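Local coordinates for protein nicotinamide-nucleotide adenylyltransferase NadR family / Ribosylnicotinamide kinase (PDB 6GYE) that binds nicotinamide riboside and probably phosphorylates it to nicotinamide mononucleotide, a step on the way to NAD+, at residues Lys193-Arg198 with Ser209-Arg214; Ser12-Ile18 with Glu114-Thr120; Pro164-Trp168 with His178-Val182; Leu63-Phe67 with Val82-Asn86. All coordinates share one frame; numbering follows the deposited sequence. Where two conformers were deposited one is given.

Interaction 1: Lys193-Arg198 with Ser209-Arg214; sequences KTTLVR and SEEYAR. With SO4 (sulfate ion), chain F.
The first turns of helix 193-203 run past the loop leading into helix 212-220 and come nearest where the CA atoms of Thr194 and Glu210 are 7.3 Å apart. Two polar clusters bridge the gap. In one, Arg198 NH2 reaches Glu210 OE2 at 2.6 Å in a salt bridge, on the syn side but tilted 31° out of the carboxylate plane; guanidinium and carboxylate planes stand 85° apart, and the bond to OE1 is weak. Thr194 CG2 sits over one face of this guanidinium, toward its rim, 3.6 Å above its plane. The other cluster surrounds a sulfate, probably from the crystallisation liquor. Lys193 N gives O4 a bond of 2.9 Å and Thr194 N one of 3.0 Å to O3, while Ser190, Thr191 and Gly192 add their amides, as expected of a Walker A P-loop holding a phosphate. Arg214, bent at chi3 (-40°), brings NH2 to the anion through weak bonds and NH1 weakly to Thr194 OG1 (3.2 Å), a hydroxyl that also pairs with Asp259. Lys193 curls round the sulfate, its NZ 3.6 Å from Glu211 OE1 in a salt bridge and paired with Asp259. Glu211, the N-cap residue of helix 212-220, shares its charge with Arg214. On the sheet side, Val197 packs on Val185 of strand 181-187, and Ser209 is tied to Phe257 of strand 255-259 and to Asn243 of helix 229-247.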
# COMPACT_ATOMS: atom_id res chain seq x y z
N LYS A 193 -18.04 -8.36 -17.48
CA LYS A 193 -17.02 -7.95 -16.52
C LYS A 193 -17.18 -8.68 -15.21
O LYS A 193 -16.22 -9.22 -14.65
CB LYS A 193 -17.08 -6.44 -16.25
CG LYS A 193 -16.66 -5.55 -17.38
CD LYS A 193 -17.50 -4.26 -17.54
CE LYS A 193 -17.88 -3.49 -16.28
NZ LYS A 193 -18.72 -4.16 -15.22
N THR A 194 -18.41 -8.71 -14.69
CA THR A 194 -18.60 -9.21 -13.33
C THR A 194 -18.29 -10.70 -13.27
O THR A 194 -17.59 -11.15 -12.36
CB THR A 194 -20.03 -8.90 -12.85
OG1 THR A 194 -20.21 -7.48 -12.80
CG2 THR A 194 -20.28 -9.46 -11.45
N THR A 195 -18.77 -11.47 -14.25
CA THR A 195 -18.41 -12.88 -14.30
C THR A 195 -16.90 -13.06 -14.42
O THR A 195 -16.32 -13.92 -13.75
CB THR A 195 -19.16 -13.56 -15.45
OG1 THR A 195 -20.55 -13.53 -15.17
CG2 THR A 195 -18.77 -15.00 -15.59
N LEU A 196 -16.23 -12.22 -15.23
CA LEU A 196 -14.78 -12.36 -15.39
C LEU A 196 -14.04 -12.06 -14.09
O LEU A 196 -13.17 -12.84 -13.67
CB LEU A 196 -14.29 -11.43 -16.51
CG LEU A 196 -12.79 -11.55 -16.80
CD1 LEU A 196 -12.45 -12.94 -17.27
CD2 LEU A 196 -12.31 -10.51 -17.80
N VAL A 197 -14.36 -10.93 -13.45
CA VAL A 197 -13.73 -10.51 -12.20
C VAL A 197 -13.80 -11.61 -11.15
O VAL A 197 -12.80 -11.97 -10.52
CB VAL A 197 -14.40 -9.22 -11.68
CG1 VAL A 197 -13.98 -8.93 -10.24
CG2 VAL A 197 -14.08 -8.04 -12.58
N ARG A 198 -15.00 -12.17 -10.95
CA ARG A 198 -15.18 -13.17 -9.91
C ARG A 198 -14.43 -14.45 -10.22
O ARG A 198 -13.82 -15.05 -9.33
CB ARG A 198 -16.66 -13.47 -9.71
CG ARG A 198 -17.46 -12.25 -9.28
CD ARG A 198 -18.94 -12.57 -9.14
NE ARG A 198 -19.64 -11.46 -8.51
CZ ARG A 198 -20.96 -11.38 -8.39
NH1 ARG A 198 -21.73 -12.36 -8.86
NH2 ARG A 198 -21.50 -10.33 -7.80
N SER A 209 -13.72 -6.45 -5.85
CA SER A 209 -14.79 -5.51 -5.62
C SER A 209 -15.92 -5.74 -6.62
O SER A 209 -15.75 -6.41 -7.64
CB SER A 209 -14.27 -4.07 -5.74
OG SER A 209 -13.91 -3.82 -7.08
N GLU A 210 -17.06 -5.12 -6.35
CA GLU A 210 -18.20 -5.13 -7.25
C GLU A 210 -18.28 -3.78 -7.95
O GLU A 210 -17.62 -2.81 -7.56
CB GLU A 210 -19.52 -5.40 -6.51
CG GLU A 210 -19.64 -6.72 -5.76
CD GLU A 210 -19.82 -7.94 -6.68
OE1 GLU A 210 -19.83 -7.78 -7.92
OE2 GLU A 210 -19.94 -9.06 -6.14
N GLU A 211 -19.08 -3.73 -9.01
CA GLU A 211 -19.30 -2.47 -9.72
C GLU A 211 -20.26 -1.62 -8.89
O GLU A 211 -21.45 -1.95 -8.77
CB GLU A 211 -19.83 -2.71 -11.13
CG GLU A 211 -19.87 -1.40 -11.94
CD GLU A 211 -20.45 -1.56 -13.34
OE1 GLU A 211 -19.92 -0.93 -14.29
OE2 GLU A 211 -21.44 -2.30 -13.47
N TYR A 212 -19.77 -0.51 -8.34
CA TYR A 212 -20.59 0.27 -7.42
C TYR A 212 -21.83 0.82 -8.13
O TYR A 212 -22.91 0.89 -7.53
CB TYR A 212 -19.75 1.40 -6.81
CG TYR A 212 -20.53 2.32 -5.88
CD1 TYR A 212 -20.82 1.94 -4.58
CD2 TYR A 212 -21.04 3.55 -6.32
CE1 TYR A 212 -21.55 2.75 -3.72
CE2 TYR A 212 -21.77 4.38 -5.47
CZ TYR A 212 -22.03 3.97 -4.17
OH TYR A 212 -22.77 4.75 -3.29
N ALA A 213 -21.69 1.19 -9.41
CA ALA A 213 -22.81 1.77 -10.15
C ALA A 213 -24.04 0.87 -10.12
O ALA A 213 -25.17 1.35 -9.98
CB ALA A 213 -22.40 2.06 -11.60
N ARG A 214 -23.84 -0.44 -10.23
CA ARG A 214 -24.96 -1.36 -10.14
C ARG A 214 -25.61 -1.31 -8.76
O ARG A 214 -26.83 -1.27 -8.64
CB ARG A 214 -24.52 -2.78 -10.48
CG ARG A 214 -25.59 -3.84 -10.30
CD ARG A 214 -25.09 -5.11 -10.92
NE ARG A 214 -24.39 -4.80 -12.17
CZ ARG A 214 -23.57 -5.62 -12.81
NH1 ARG A 214 -23.32 -6.83 -12.32
NH2 ARG A 214 -23.00 -5.23 -13.94
S SO4 F . -21.20 -6.80 -16.94
O1 SO4 F . -21.85 -8.07 -17.29
O2 SO4 F . -22.17 -5.72 -16.85
O3 SO4 F . -20.55 -6.87 -15.64
O4 SO4 F . -20.24 -6.52 -18.01

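Interaction 2: Ser12-Ile18 with Glu114-Thr120; sequences SGKNIGI and ENDLSVT
Glu114 sets CG anti to its own carbonyl carbon (chi1 -46°) and then runs straight out to Gly13, while Lys14 bends at chi2 (-68°) and again at chi4 to fold its ammonium back onto the same carboxylate. Gly13 N gives Glu114 OE2 a bond of 2.7 Å, arriving from above the carboxylate plane. Lys14 NZ forms a salt bridge with Glu114 OE1, modelled so short that its length is doubtful. With an alanine in place of Glu114, the amide of Gly13 would probably lose this acceptor and Lys14 its counter-charge, leaving the lysine tail free to swing. Beyond this clasp the chains settle into parallel strands. Ser118 N bonds to Lys14 O (3.0 Å), Ile16 N to Ser118 O (3.0 Å), Thr120 N to Ile16 O and Ile18 N to Thr120 O (2.9 Å). On the face that carries Ile16 and Val119, Val119 CG1 rests 3.6 Å from Ile18 CD1, and Ile16 CG1 meets Leu117 CD1; Asn15 and Ser118 lie on the other. Strand 15-21 is the central one of a five-stranded parallel, Rossmann-like sheet, with strand 43-50 on one side and strand 118-123 on the other; strand 142-147 lies beyond 118-123.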
# COMPACT_ATOMS: atom_id res chain seq x y z
N SER A 12 7.48 4.94 30.62
CA SER A 12 7.73 4.78 32.05
C SER A 12 8.70 3.62 32.30
O SER A 12 8.95 2.79 31.43
CB SER A 12 6.43 4.52 32.79
OG SER A 12 5.92 3.24 32.44
N GLY A 13 9.23 3.57 33.52
CA GLY A 13 10.09 2.49 33.93
C GLY A 13 11.56 2.88 33.96
O GLY A 13 11.97 3.92 33.44
N LYS A 14 12.37 2.02 34.58
CA LYS A 14 13.81 2.23 34.69
C LYS A 14 14.63 1.50 33.63
O LYS A 14 15.60 2.05 33.12
CB LYS A 14 14.31 1.82 36.08
CG LYS A 14 13.91 2.77 37.20
CD LYS A 14 14.60 4.11 37.08
CE LYS A 14 14.41 4.95 38.34
NZ LYS A 14 12.98 5.26 38.59
N ASN A 15 14.27 0.26 33.27
CA ASN A 15 15.02 -0.50 32.27
C ASN A 15 14.40 -0.27 30.90
O ASN A 15 13.30 -0.76 30.62
CB ASN A 15 15.05 -1.98 32.62
CG ASN A 15 15.77 -2.25 33.91
OD1 ASN A 15 16.92 -1.85 34.08
ND2 ASN A 15 15.11 -2.94 34.82
N ILE A 16 15.10 0.47 30.05
CA ILE A 16 14.58 0.89 28.75
C ILE A 16 15.45 0.29 27.66
O ILE A 16 16.68 0.40 27.70
CB ILE A 16 14.56 2.42 28.62
CG1 ILE A 16 13.79 3.08 29.79
CG2 ILE A 16 14.07 2.81 27.24
CD1 ILE A 16 12.35 2.63 29.96
N GLY A 17 14.81 -0.33 26.67
CA GLY A 17 15.49 -0.85 25.49
C GLY A 17 15.25 0.06 24.29
O GLY A 17 14.15 0.57 24.10
N ILE A 18 16.29 0.25 23.49
CA ILE A 18 16.24 1.09 22.30
C ILE A 18 16.44 0.17 21.11
O ILE A 18 17.49 -0.48 20.99
CB ILE A 18 17.29 2.22 22.32
CG1 ILE A 18 16.92 3.38 23.25
CG2 ILE A 18 17.38 2.85 20.95
CD1 ILE A 18 16.38 3.08 24.59
N GLU A 114 11.22 8.88 33.50
CA GLU A 114 12.00 8.88 34.73
C GLU A 114 13.47 9.22 34.46
O GLU A 114 13.91 9.39 33.32
CB GLU A 114 11.88 7.53 35.43
CG GLU A 114 10.43 7.05 35.51
CD GLU A 114 10.30 5.67 36.12
OE1 GLU A 114 11.19 5.27 36.90
OE2 GLU A 114 9.30 4.98 35.80
N ASN A 115 14.21 9.34 35.56
CA ASN A 115 15.65 9.55 35.58
C ASN A 115 16.32 8.31 36.16
O ASN A 115 15.66 7.39 36.63
CB ASN A 115 16.02 10.78 36.42
CG ASN A 115 15.38 12.05 35.90
OD1 ASN A 115 15.14 12.21 34.71
ND2 ASN A 115 15.10 12.98 36.81
N ASP A 116 17.66 8.31 36.14
CA ASP A 116 18.45 7.17 36.60
C ASP A 116 18.06 5.89 35.86
O ASP A 116 17.76 4.86 36.46
CB ASP A 116 18.33 6.99 38.11
CG ASP A 116 18.52 8.27 38.86
OD1 ASP A 116 19.59 8.89 38.68
OD2 ASP A 116 17.60 8.68 39.60
N LEU A 117 18.05 5.98 34.54
CA LEU A 117 17.66 4.84 33.72
C LEU A 117 18.83 3.89 33.54
O LEU A 117 20.00 4.26 33.65
CB LEU A 117 17.19 5.28 32.35
CG LEU A 117 16.08 6.32 32.27
CD1 LEU A 117 15.83 6.57 30.79
CD2 LEU A 117 14.82 5.84 32.99
N SER A 118 18.49 2.64 33.22
CA SER A 118 19.43 1.66 32.69
C SER A 118 18.99 1.39 31.26
O SER A 118 17.96 0.76 31.03
CB SER A 118 19.46 0.39 33.53
OG SER A 118 20.39 -0.55 33.00
N VAL A 119 19.74 1.92 30.30
CA VAL A 119 19.38 1.88 28.89
C VAL A 119 20.28 0.91 28.15
O VAL A 119 21.51 0.89 28.36
CB VAL A 119 19.46 3.29 28.27
CG1 VAL A 119 19.18 3.21 26.78
CG2 VAL A 119 18.47 4.21 28.93
N THR A 120 19.68 0.10 27.28
CA THR A 120 20.39 -0.84 26.42
C THR A 120 20.07 -0.53 24.95
O THR A 120 18.90 -0.53 24.56
CB THR A 120 20.04 -2.29 26.76
OG1 THR A 120 20.29 -2.53 28.14
CG2 THR A 120 20.85 -3.26 25.92

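Interaction 3: Pro164-Trp168 with His178-Val182; sequences PQEHW and HFSKV. With SO4 (sulfate ion), chain D.
Pro164, Gln165 and Trp168 belong to the linker after helix 151-162, and they pack where the chain passes from helix 176-179 into strand 181-187, the strand that leads to the probable P-loop. Pro164 meets Phe179 with its CB-CG edge: Pro164 CG is 3.6 Å from Phe179 CD1, and Pro164 CB is 3.7 Å from Phe179 CB, the side chains crossing at about a right angle. His178 CD2 sits over the centre of one face of the Phe179 ring, while His178 ND1 gives two weak bonds to a sulfate at the imidazole edge. Gln165 bends at chi2 (57°), which turns its amide toward the backbone of the other segment. Gln165 NE2 donates to Phe179 O at 3.1 Å with an N-H...O angle of 162°, the acceptor lying in the amide plane, and the same nitrogen also bonds to Gly254 O. A leucine in place of Gln165 would probably leave the carbonyls of Phe179 and Gly254 without the amide that joins them. The other end of the amide, OE1, takes a weak bond from Lys181 NZ; Lys181 CG passes 3.6 Å from Gln165 CD. Trp168 presents the rim of its indole: CZ3 approaches Phe179 O at 3.8 Å, near the ring plane, and CH2 lies beside Ser180 CA. The indole NE1 is anchored on Asn252 O. Phe179 touches Pro25 and His178 touches Leu61, both in loops. Lys181 bonds through its backbone to Gly254 and to Val256 of strand 255-259, and Val182 to Leu296 of strand 296-300.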
# COMPACT_ATOMS: atom_id res chain seq x y z
N PRO A 164 7.01 -9.15 -2.83
CA PRO A 164 6.11 -9.14 -1.67
C PRO A 164 5.14 -10.29 -1.68
O PRO A 164 4.81 -10.83 -0.62
CB PRO A 164 5.36 -7.80 -1.80
CG PRO A 164 6.13 -7.01 -2.75
CD PRO A 164 6.88 -7.94 -3.65
N GLN A 165 4.69 -10.71 -2.86
CA GLN A 165 3.67 -11.73 -2.94
C GLN A 165 4.16 -13.06 -2.36
O GLN A 165 3.37 -13.81 -1.78
CB GLN A 165 3.19 -11.86 -4.39
CG GLN A 165 2.18 -10.78 -4.84
CD GLN A 165 2.68 -9.32 -4.67
OE1 GLN A 165 3.78 -8.98 -5.09
NE2 GLN A 165 1.84 -8.46 -4.08
N GLU A 166 5.45 -13.34 -2.48
CA GLU A 166 6.05 -14.55 -1.91
C GLU A 166 6.22 -14.49 -0.39
O GLU A 166 6.41 -15.53 0.23
CB GLU A 166 7.42 -14.79 -2.53
CG GLU A 166 7.47 -15.93 -3.53
CD GLU A 166 7.13 -17.28 -2.92
OE1 GLU A 166 7.79 -17.69 -1.94
OE2 GLU A 166 6.17 -17.92 -3.41
N HIS A 167 6.23 -13.30 0.20
CA HIS A 167 6.53 -13.15 1.62
C HIS A 167 5.40 -12.42 2.35
O HIS A 167 5.58 -11.93 3.47
CB HIS A 167 7.88 -12.46 1.77
CG HIS A 167 8.99 -13.19 1.06
ND1 HIS A 167 9.60 -14.31 1.58
CD2 HIS A 167 9.56 -12.99 -0.16
CE1 HIS A 167 10.52 -14.75 0.73
NE2 HIS A 167 10.51 -13.97 -0.33
N TRP A 168 4.22 -12.44 1.74
CA TRP A 168 3.11 -11.59 2.16
C TRP A 168 2.77 -11.74 3.64
O TRP A 168 2.57 -10.74 4.34
CB TRP A 168 1.91 -11.95 1.30
CG TRP A 168 0.75 -11.07 1.45
CD1 TRP A 168 -0.39 -11.31 2.17
CD2 TRP A 168 0.62 -9.77 0.88
NE1 TRP A 168 -1.25 -10.21 2.05
CE2 TRP A 168 -0.65 -9.26 1.26
CE3 TRP A 168 1.45 -8.98 0.06
CZ2 TRP A 168 -1.10 -8.00 0.86
CZ3 TRP A 168 1.01 -7.73 -0.33
CH2 TRP A 168 -0.27 -7.26 0.06
N HIS A 178 0.50 -0.94 0.40
CA HIS A 178 1.55 -0.40 -0.45
C HIS A 178 2.11 -1.46 -1.39
O HIS A 178 2.47 -1.15 -2.54
CB HIS A 178 2.67 0.18 0.41
CG HIS A 178 3.82 0.73 -0.38
ND1 HIS A 178 3.82 2.01 -0.89
CD2 HIS A 178 5.00 0.18 -0.74
CE1 HIS A 178 4.95 2.22 -1.53
NE2 HIS A 178 5.68 1.12 -1.47
N PHE A 179 2.22 -2.71 -0.92
CA PHE A 179 2.87 -3.76 -1.71
C PHE A 179 1.89 -4.58 -2.52
O PHE A 179 2.29 -5.55 -3.18
CB PHE A 179 3.68 -4.68 -0.81
CG PHE A 179 4.90 -4.04 -0.24
CD1 PHE A 179 6.03 -3.86 -1.02
CD2 PHE A 179 4.91 -3.57 1.06
CE1 PHE A 179 7.15 -3.25 -0.50
CE2 PHE A 179 6.03 -2.95 1.58
CZ PHE A 179 7.15 -2.79 0.81
N SER A 180 0.60 -4.25 -2.45
CA SER A 180 -0.41 -5.06 -3.09
C SER A 180 -0.34 -4.92 -4.61
O SER A 180 -0.08 -3.83 -5.13
CB SER A 180 -1.80 -4.66 -2.58
OG SER A 180 -2.74 -5.53 -3.14
N LYS A 181 -0.52 -6.03 -5.31
CA LYS A 181 -0.78 -6.00 -6.74
C LYS A 181 -2.26 -5.74 -7.00
O LYS A 181 -3.13 -6.26 -6.29
CB LYS A 181 -0.35 -7.32 -7.37
CG LYS A 181 1.19 -7.52 -7.47
CD LYS A 181 1.75 -6.79 -8.65
CE LYS A 181 3.25 -7.06 -8.85
NZ LYS A 181 3.99 -6.61 -7.65
N VAL A 182 -2.56 -4.97 -8.04
CA VAL A 182 -3.93 -4.53 -8.31
C VAL A 182 -4.24 -4.76 -9.79
O VAL A 182 -3.53 -4.24 -10.66
CB VAL A 182 -4.15 -3.05 -7.92
CG1 VAL A 182 -5.57 -2.58 -8.25
CG2 VAL A 182 -3.84 -2.83 -6.43
S SO4 D . 0.70 3.68 0.53
O1 SO4 D . 0.89 2.87 1.73
O2 SO4 D . -0.45 4.56 0.74
O3 SO4 D . 1.87 4.50 0.26
O4 SO4 D . 0.48 2.80 -0.62

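Interaction 4: Leu63-Phe67 with Val82-Asn86. With SO4 (sulfate ion), chain D.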
# COMPACT_ATOMS: atom_id res chain seq x y z
N LEU A 63 10.39 8.52 5.36
CA LEU A 63 10.50 8.42 6.82
C LEU A 63 9.19 8.80 7.53
O LEU A 63 8.75 8.10 8.45
CB LEU A 63 11.65 9.30 7.29
CG LEU A 63 11.93 9.39 8.78
CD1 LEU A 63 12.11 8.01 9.37
CD2 LEU A 63 13.17 10.24 9.02
N GLU A 64 8.57 9.91 7.12
CA GLU A 64 7.34 10.34 7.78
C GLU A 64 6.26 9.26 7.70
O GLU A 64 5.55 9.01 8.68
CB GLU A 64 6.84 11.66 7.17
CG GLU A 64 5.46 12.12 7.63
CD GLU A 64 5.46 12.76 9.02
OE1 GLU A 64 6.56 13.07 9.53
OE2 GLU A 64 4.37 12.97 9.60
N LYS A 65 6.15 8.58 6.55
CA LYS A 65 5.11 7.57 6.40
C LYS A 65 5.43 6.31 7.20
O LYS A 65 4.53 5.72 7.82
CB LYS A 65 4.90 7.23 4.92
CG LYS A 65 3.87 6.12 4.73
CD LYS A 65 3.69 5.74 3.27
CE LYS A 65 3.03 6.85 2.48
NZ LYS A 65 2.95 6.48 1.04
N ARG A 66 6.69 5.87 7.19
CA ARG A 66 7.07 4.71 8.01
C ARG A 66 6.85 4.99 9.49
O ARG A 66 6.42 4.11 10.24
CB ARG A 66 8.54 4.34 7.78
CG ARG A 66 8.93 4.19 6.35
CD ARG A 66 10.30 3.55 6.23
NE ARG A 66 11.12 4.39 5.38
CZ ARG A 66 12.19 5.06 5.77
NH1 ARG A 66 12.63 4.96 7.01
NH2 ARG A 66 12.82 5.80 4.90
N PHE A 67 7.17 6.21 9.93
CA PHE A 67 6.91 6.57 11.31
C PHE A 67 5.42 6.46 11.63
O PHE A 67 5.05 5.83 12.62
CB PHE A 67 7.43 7.98 11.58
CG PHE A 67 6.94 8.60 12.85
CD1 PHE A 67 7.51 8.25 14.07
CD2 PHE A 67 5.93 9.55 12.82
CE1 PHE A 67 7.06 8.84 15.25
CE2 PHE A 67 5.48 10.15 14.00
CZ PHE A 67 6.05 9.79 15.21
N VAL A 82 7.13 4.82 19.84
CA VAL A 82 7.73 4.93 18.51
C VAL A 82 8.18 6.37 18.31
O VAL A 82 7.39 7.31 18.51
CB VAL A 82 6.75 4.54 17.39
CG1 VAL A 82 7.40 4.79 16.03
CG2 VAL A 82 6.33 3.08 17.52
N SER A 83 9.43 6.54 17.89
CA SER A 83 10.03 7.85 17.72
C SER A 83 10.84 7.89 16.43
O SER A 83 11.24 6.85 15.89
CB SER A 83 10.92 8.22 18.91
OG SER A 83 12.06 7.39 18.95
N MET A 84 11.09 9.10 15.95
CA MET A 84 11.69 9.34 14.65
C MET A 84 13.09 9.93 14.83
O MET A 84 13.25 10.90 15.58
CB MET A 84 10.82 10.32 13.86
CG MET A 84 10.81 10.14 12.36
SD MET A 84 9.68 11.29 11.56
CE MET A 84 10.68 12.78 11.52
N LEU A 85 14.09 9.33 14.17
CA LEU A 85 15.45 9.87 14.11
C LEU A 85 15.70 10.36 12.69
O LEU A 85 15.99 9.56 11.80
CB LEU A 85 16.50 8.85 14.52
CG LEU A 85 17.93 9.42 14.47
CD1 LEU A 85 18.01 10.69 15.30
CD2 LEU A 85 18.95 8.44 14.97
N ASN A 86 15.59 11.67 12.50
CA ASN A 86 15.80 12.32 11.21
C ASN A 86 17.30 12.52 10.98
O ASN A 86 17.97 13.22 11.75
CB ASN A 86 15.05 13.66 11.19
CG ASN A 86 15.07 14.34 9.83
OD1 ASN A 86 16.01 14.19 9.04
ND2 ASN A 86 14.04 15.13 9.56
S SO4 D . 0.70 3.68 0.53
O1 SO4 D . 0.89 2.87 1.73
O2 SO4 D . -0.45 4.56 0.74
O3 SO4 D . 1.87 4.50 0.26
O4 SO4 D . 0.48 2.80 -0.62
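Leu63 and Phe67, one turn apart on helix 63-73, straddle Met84 of strand 80-86 in the crossover of a beta-alpha-beta unit: this helix lies in the connection from strand 43-50 to its parallel neighbour, strand 80-86. The segment axes run nearly antiparallel, at 167°, and approach to 9.2 Å. Met84 is the bump and the groove between Leu63 and Phe67 the hollow. Met84 CG lies 3.8 Å from Leu63 CG. The sulfur stands 4.5 Å from the centroid of the Phe67 ring, obliquely off the ring normal, a Met-aromatic contact. In return, Phe67, with CG anti to the backbone N (chi1 166°), pushes its ring into the dip between Met84 and Val82: CD1 is 3.9 Å from Met84 CB and 4.0 Å from Val82 CG1, so a single ring corner fills the gap between two alternate residues of the strand. Leu63 fits a second, shallower dip with CD2 over the backbone at Asn86 CA, also 4.0 Å, and its side chain also meets Val48 on strand 43-50. Ser83 and Leu85 point away from the helix, Leu85 packing on Trp100 and Leu107 of helix 95-110. At the far end the ring edge meets the strand backbone: Phe67 CE1 comes within 3.6 Å of Val82 O, a carbonyl that also accepts a hydrogen bond from Arg71 NE.

Along the chain, interaction 2 pairs two strands of the N-terminal five-stranded parallel sheet, and interaction 4 falls between its two segments, packing a helix on an outermost strand of that sheet; their centres are about 21 Å apart. Interaction 3 comes next, where the chain enters the second, four-stranded sheet, and lies about 23 Å from interaction 4 between centres. Both touch one sulfate, His178 weakly and Lys65 at a doubtfully short distance. Interaction 1 comes last, its centre about 22 Å from that of interaction 3, on the helix that follows strand 181-187. Interactions 1 and 2, about 55 Å apart between centres, thus mark the two lobes, consistent with kinase and adenylyltransferase halves, with interaction 3 at their junction.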